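Local coordinates for stromal cell-derived factor 2-like protein (PDB 3MAL) that takes part in endoplasmic reticulum protein quality control and the unfolded protein response, and is required with its chaperone partners for proper accumulation of an immune receptor kinase, at residues A[88-91]-A[92-95]; A[67-70]-A[71-74]. All coordinates share one frame; numbering follows the deposited sequence.

Overall arrangement
Along the chain, barrel strand 64-67 comes first and runs into contact 2, where 67-70 and 71-74 curl round a short turn in the surface loop leading to strand 85-90. Contact 1 follows at the far end of that strand: 88-91 and 92-95 reverse the chain so that it passes from the closed barrel into strand 96-100 of the second sheet of the beta-trefoil. The two contacts therefore lie in series, neither enclosing nor crossing the other, with centres about 17 Å apart. They meet all the same, because strands 64-67 and 85-90 are antiparallel neighbours: Lys67 NZ comes 2.7 Å from Gln89 OE1, a probable hydrogen bond, with the like-charged Arg94 NH1 close by.

Contact 1 (A[88-91]-A[92-95]); sequences LQHM and KTRK
His90 and Thr93 form the tight side of this turn, where the chain leaves barrel strand 85-90 of the beta-trefoil. A chi1 of -167° lays the His90 ring alongside its own carbonyl carbon, and ND1 donates to Thr93 OG1 at 2.9 Å, the hydroxyl a little out of the ring plane. Threonine suits the place: its hydroxyl also bonds Gln49, while its methyl rests near the ring. Asn61 O holds ring nitrogen NE2. Backbone bonds close the loop, His90 N to Lys95 O (2.9 Å) and, as an alpha-turn bond, Arg94 N to His90 O (2.8 Å). Met91 to Thr93 wind the chain round, and Arg94, with a positive phi of 70°, lets it lead off toward Lys95.

Buried Gln89 backs the Arg94 side chain. Its NE2 donates to Arg94 O (2.9 Å) from above the carbonyl plane, 37° out of it. OE1 lies over the guanidinium, off toward its rim and 2.9 Å from Arg94 NH1, but the N-H points poorly for a hydrogen bond; its polar partner is Lys67 NZ. On the solvent side, a water accepts from Arg94 NH2 (2.7 Å) and donates to Met91 O. Asp118 bridges to Arg94 and accepts from Gln89 NE2, so its carboxylate probably offsets the neighbouring cations, Arg94 and Lys67.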
loop_
_atom_site.group_PDB
_atom_site.type_symbol
_atom_site.label_atom_id
_atom_site.label_comp_id
_atom_site.label_asym_id
_atom_site.label_seq_id
_atom_site.Cartn_x
_atom_site.Cartn_y
_atom_site.Cartn_z
ATOM N N LEU A 88 -1.251 -2.055 -5.867
ATOM C CA LEU A 88 -1.998 -0.881 -5.457
ATOM C C LEU A 88 -1.505 0.275 -6.295
ATOM O O LEU A 88 -0.351 0.657 -6.207
ATOM C CB LEU A 88 -1.810 -0.584 -3.947
ATOM C CG LEU A 88 -2.470 -1.592 -3.002
ATOM C CD1 LEU A 88 -2.016 -1.304 -1.556
ATOM C CD2 LEU A 88 -4.008 -1.521 -3.118
ATOM N N GLN A 89 -2.379 0.810 -7.147
ATOM C CA GLN A 89 -1.955 1.894 -8.029
ATOM C C GLN A 89 -2.481 3.203 -7.464
ATOM O O GLN A 89 -3.661 3.326 -7.217
ATOM C CB GLN A 89 -2.467 1.671 -9.456
ATOM C CG GLN A 89 -1.888 2.689 -10.446
ATOM C CD GLN A 89 -2.386 2.474 -11.875
ATOM O OE1 GLN A 89 -3.518 2.019 -12.099
ATOM N NE2 GLN A 89 -1.547 2.826 -12.847
ATOM N N HIS A 90 -1.591 4.171 -7.277
ATOM C CA HIS A 90 -1.926 5.491 -6.758
ATOM C C HIS A 90 -2.811 6.197 -7.779
ATOM O O HIS A 90 -2.432 6.332 -8.947
ATOM C CB HIS A 90 -0.630 6.290 -6.520
ATOM C CG HIS A 90 -0.818 7.541 -5.718
ATOM N ND1 HIS A 90 -0.482 8.792 -6.203
ATOM C CD2 HIS A 90 -1.276 7.739 -4.456
ATOM C CE1 HIS A 90 -0.737 9.704 -5.281
ATOM N NE2 HIS A 90 -1.229 9.094 -4.215
ATOM N N MET A 91 -3.987 6.648 -7.347
ATOM C CA MET A 91 -4.955 7.201 -8.285
ATOM C C MET A 91 -4.458 8.483 -8.939
ATOM O O MET A 91 -4.647 8.685 -10.142
ATOM C CB MET A 91 -6.294 7.473 -7.612
ATOM C CG MET A 91 -7.226 6.277 -7.509
ATOM S SD MET A 91 -8.893 6.806 -6.993
ATOM C CE MET A 91 -9.563 7.481 -8.493
ATOM N N LYS A 92 -3.830 9.335 -8.151
ATOM C CA LYS A 92 -3.460 10.668 -8.615
ATOM C C LYS A 92 -2.268 10.668 -9.555
ATOM O O LYS A 92 -2.252 11.452 -10.501
ATOM C CB LYS A 92 -3.205 11.608 -7.414
ATOM C CG LYS A 92 -4.485 12.039 -6.685
ATOM C CD LYS A 92 -5.202 13.136 -7.420
ATOM C CE LYS A 92 -4.402 14.425 -7.409
ATOM N NZ LYS A 92 -4.108 14.835 -6.041
ATOM N N THR A 93 -1.281 9.794 -9.318
ATOM C CA THR A 93 -0.056 9.763 -10.135
ATOM C C THR A 93 0.061 8.551 -11.061
ATOM O O THR A 93 0.926 8.532 -11.936
ATOM C CB THR A 93 1.260 9.841 -9.291
ATOM O OG1 THR A 93 1.376 8.665 -8.485
ATOM C CG2 THR A 93 1.298 11.083 -8.398
ATOM N N ARG A 94 -0.784 7.539 -10.870
ATOM C CA ARG A 94 -0.724 6.324 -11.682
ATOM C C ARG A 94 0.502 5.428 -11.429
ATOM O O ARG A 94 0.711 4.442 -12.149
ATOM C CB ARG A 94 -0.826 6.688 -13.178
ATOM C CG ARG A 94 -2.183 7.153 -13.559
ATOM C CD ARG A 94 -2.879 5.906 -14.072
ATOM N NE ARG A 94 -4.138 5.702 -13.420
ATOM C CZ ARG A 94 -4.899 4.629 -13.573
ATOM N NH1 ARG A 94 -4.519 3.619 -14.357
ATOM N NH2 ARG A 94 -6.038 4.578 -12.919
ATOM N N LYS A 95 1.302 5.745 -10.410
ATOM C CA LYS A 95 2.471 4.909 -10.066
ATOM C C LYS A 95 2.069 3.766 -9.119
ATOM O O LYS A 95 1.030 3.845 -8.454
ATOM C CB LYS A 95 3.636 5.750 -9.488
ATOM C CG LYS A 95 4.136 6.891 -10.426
ATOM C CD LYS A 95 5.626 7.189 -10.129
ATOM C CE LYS A 95 6.283 8.190 -11.107
ATOM N NZ LYS A 95 5.848 8.002 -12.518
HETATM O O HOH W 1 -6.257 6.850 -11.470
#

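Contact 2 (A[67-70]-A[71-74]); sequences KPVP and GTTE
Val69 and Thr72 meet across the mouth of a tight bend, their side chains crossing at about a right angle. Their methyls press together, Val69 CG2 lying 3.5 Å from Thr72 CG2, closer than carbon atoms usually pack. Beside this contact the hydroxyl does the polar work: a chi1 of 55° puts Thr72 OG1 between its own backbone N and carbonyl carbon, turned back across the bend, and from there it donates to Val69 O at 2.6 Å, in the carbonyl plane. Thr72 N reaches the same oxygen more weakly, at 3.4 Å. This weak backbone bond spans a type I beta turn from Val69 to Thr72, reinforced by the hydroxyl and set in the surface loop that joins barrel strands 64-67 and 85-90 of the beta-trefoil. Pro70 fits the second position, since its ring fixes phi near the -57° that this turn needs and it has no N-H to leave without a partner; Gly71 holds the third with ordinary turn angles, although a side chain would have room. At the base of the loop the Pro68 ring meets Glu74: Pro68 CB lies 4.0 Å from Glu74 CB, and Pro68 CG 3.6 Å from Glu74 O. Tyr20 touches both residues, while Val69 leans on Thr85 and His126.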
loop_
_atom_site.group_PDB
_atom_site.type_symbol
_atom_site.label_atom_id
_atom_site.label_comp_id
_atom_site.label_asym_id
_atom_site.label_seq_id
_atom_site.Cartn_x
_atom_site.Cartn_y
_atom_site.Cartn_z
ATOM N N LYS A 67 -5.552 -3.736 -7.795
ATOM C CA LYS A 67 -5.460 -4.428 -9.083
ATOM C C LYS A 67 -4.803 -5.823 -8.989
ATOM O O LYS A 67 -3.986 -6.081 -8.082
ATOM C CB LYS A 67 -4.721 -3.545 -10.104
ATOM C CG LYS A 67 -5.541 -2.343 -10.579
ATOM C CD LYS A 67 -4.839 -1.564 -11.723
ATOM C CE LYS A 67 -5.677 -0.340 -12.071
ATOM N NZ LYS A 67 -5.282 0.367 -13.349
ATOM N N PRO A 68 -5.169 -6.730 -9.921
ATOM C CA PRO A 68 -4.489 -8.022 -10.018
ATOM C C PRO A 68 -3.126 -7.877 -10.708
ATOM O O PRO A 68 -2.771 -6.789 -11.183
ATOM C CB PRO A 68 -5.463 -8.851 -10.878
ATOM C CG PRO A 68 -6.064 -7.880 -11.786
ATOM C CD PRO A 68 -6.211 -6.589 -10.958
ATOM N N VAL A 69 -2.350 -8.951 -10.734
ATOM C CA VAL A 69 -1.154 -8.972 -11.577
ATOM C C VAL A 69 -1.601 -9.300 -13.025
ATOM O O VAL A 69 -2.507 -10.117 -13.238
ATOM C CB VAL A 69 -0.029 -9.918 -11.027
ATOM C CG1 VAL A 69 0.044 -9.847 -9.500
ATOM C CG2 VAL A 69 -0.218 -11.337 -11.472
ATOM N N PRO A 70 -0.963 -8.660 -14.022
ATOM C CA PRO A 70 -1.452 -8.653 -15.413
ATOM C C PRO A 70 -1.669 -10.031 -16.097
ATOM O O PRO A 70 -2.460 -10.127 -17.045
ATOM C CB PRO A 70 -0.391 -7.822 -16.160
ATOM C CG PRO A 70 0.816 -7.801 -15.247
ATOM C CD PRO A 70 0.274 -7.864 -13.867
ATOM N N GLY A 71 -1.022 -11.089 -15.627
ATOM C CA GLY A 71 -1.182 -12.385 -16.318
ATOM C C GLY A 71 -2.534 -13.103 -16.188
ATOM O O GLY A 71 -2.864 -13.943 -17.019
ATOM N N THR A 72 -3.343 -12.701 -15.205
ATOM C CA THR A 72 -4.216 -13.630 -14.451
ATOM C C THR A 72 -5.717 -13.632 -14.754
ATOM O O THR A 72 -6.228 -12.764 -15.469
ATOM C CB THR A 72 -4.065 -13.337 -12.953
ATOM O OG1 THR A 72 -4.346 -11.956 -12.731
ATOM C CG2 THR A 72 -2.636 -13.601 -12.502
ATOM N N THR A 73 -6.426 -14.591 -14.167
ATOM C CA THR A 73 -7.879 -14.702 -14.382
ATOM C C THR A 73 -8.708 -13.713 -13.550
ATOM O O THR A 73 -9.831 -13.386 -13.923
ATOM C CB THR A 73 -8.410 -16.163 -14.222
ATOM O OG1 THR A 73 -8.241 -16.611 -12.871
ATOM C CG2 THR A 73 -7.668 -17.093 -15.167
ATOM N N GLU A 74 -8.136 -13.227 -12.448
ATOM C CA GLU A 74 -8.817 -12.294 -11.558
ATOM C C GLU A 74 -9.186 -11.027 -12.297
ATOM O O GLU A 74 -8.350 -10.446 -12.981
ATOM C CB GLU A 74 -7.933 -11.950 -10.356
ATOM C CG GLU A 74 -7.853 -13.053 -9.305
ATOM C CD GLU A 74 -6.779 -14.100 -9.592
ATOM O OE1 GLU A 74 -6.635 -15.029 -8.770
ATOM O OE2 GLU A 74 -6.082 -13.998 -10.625
#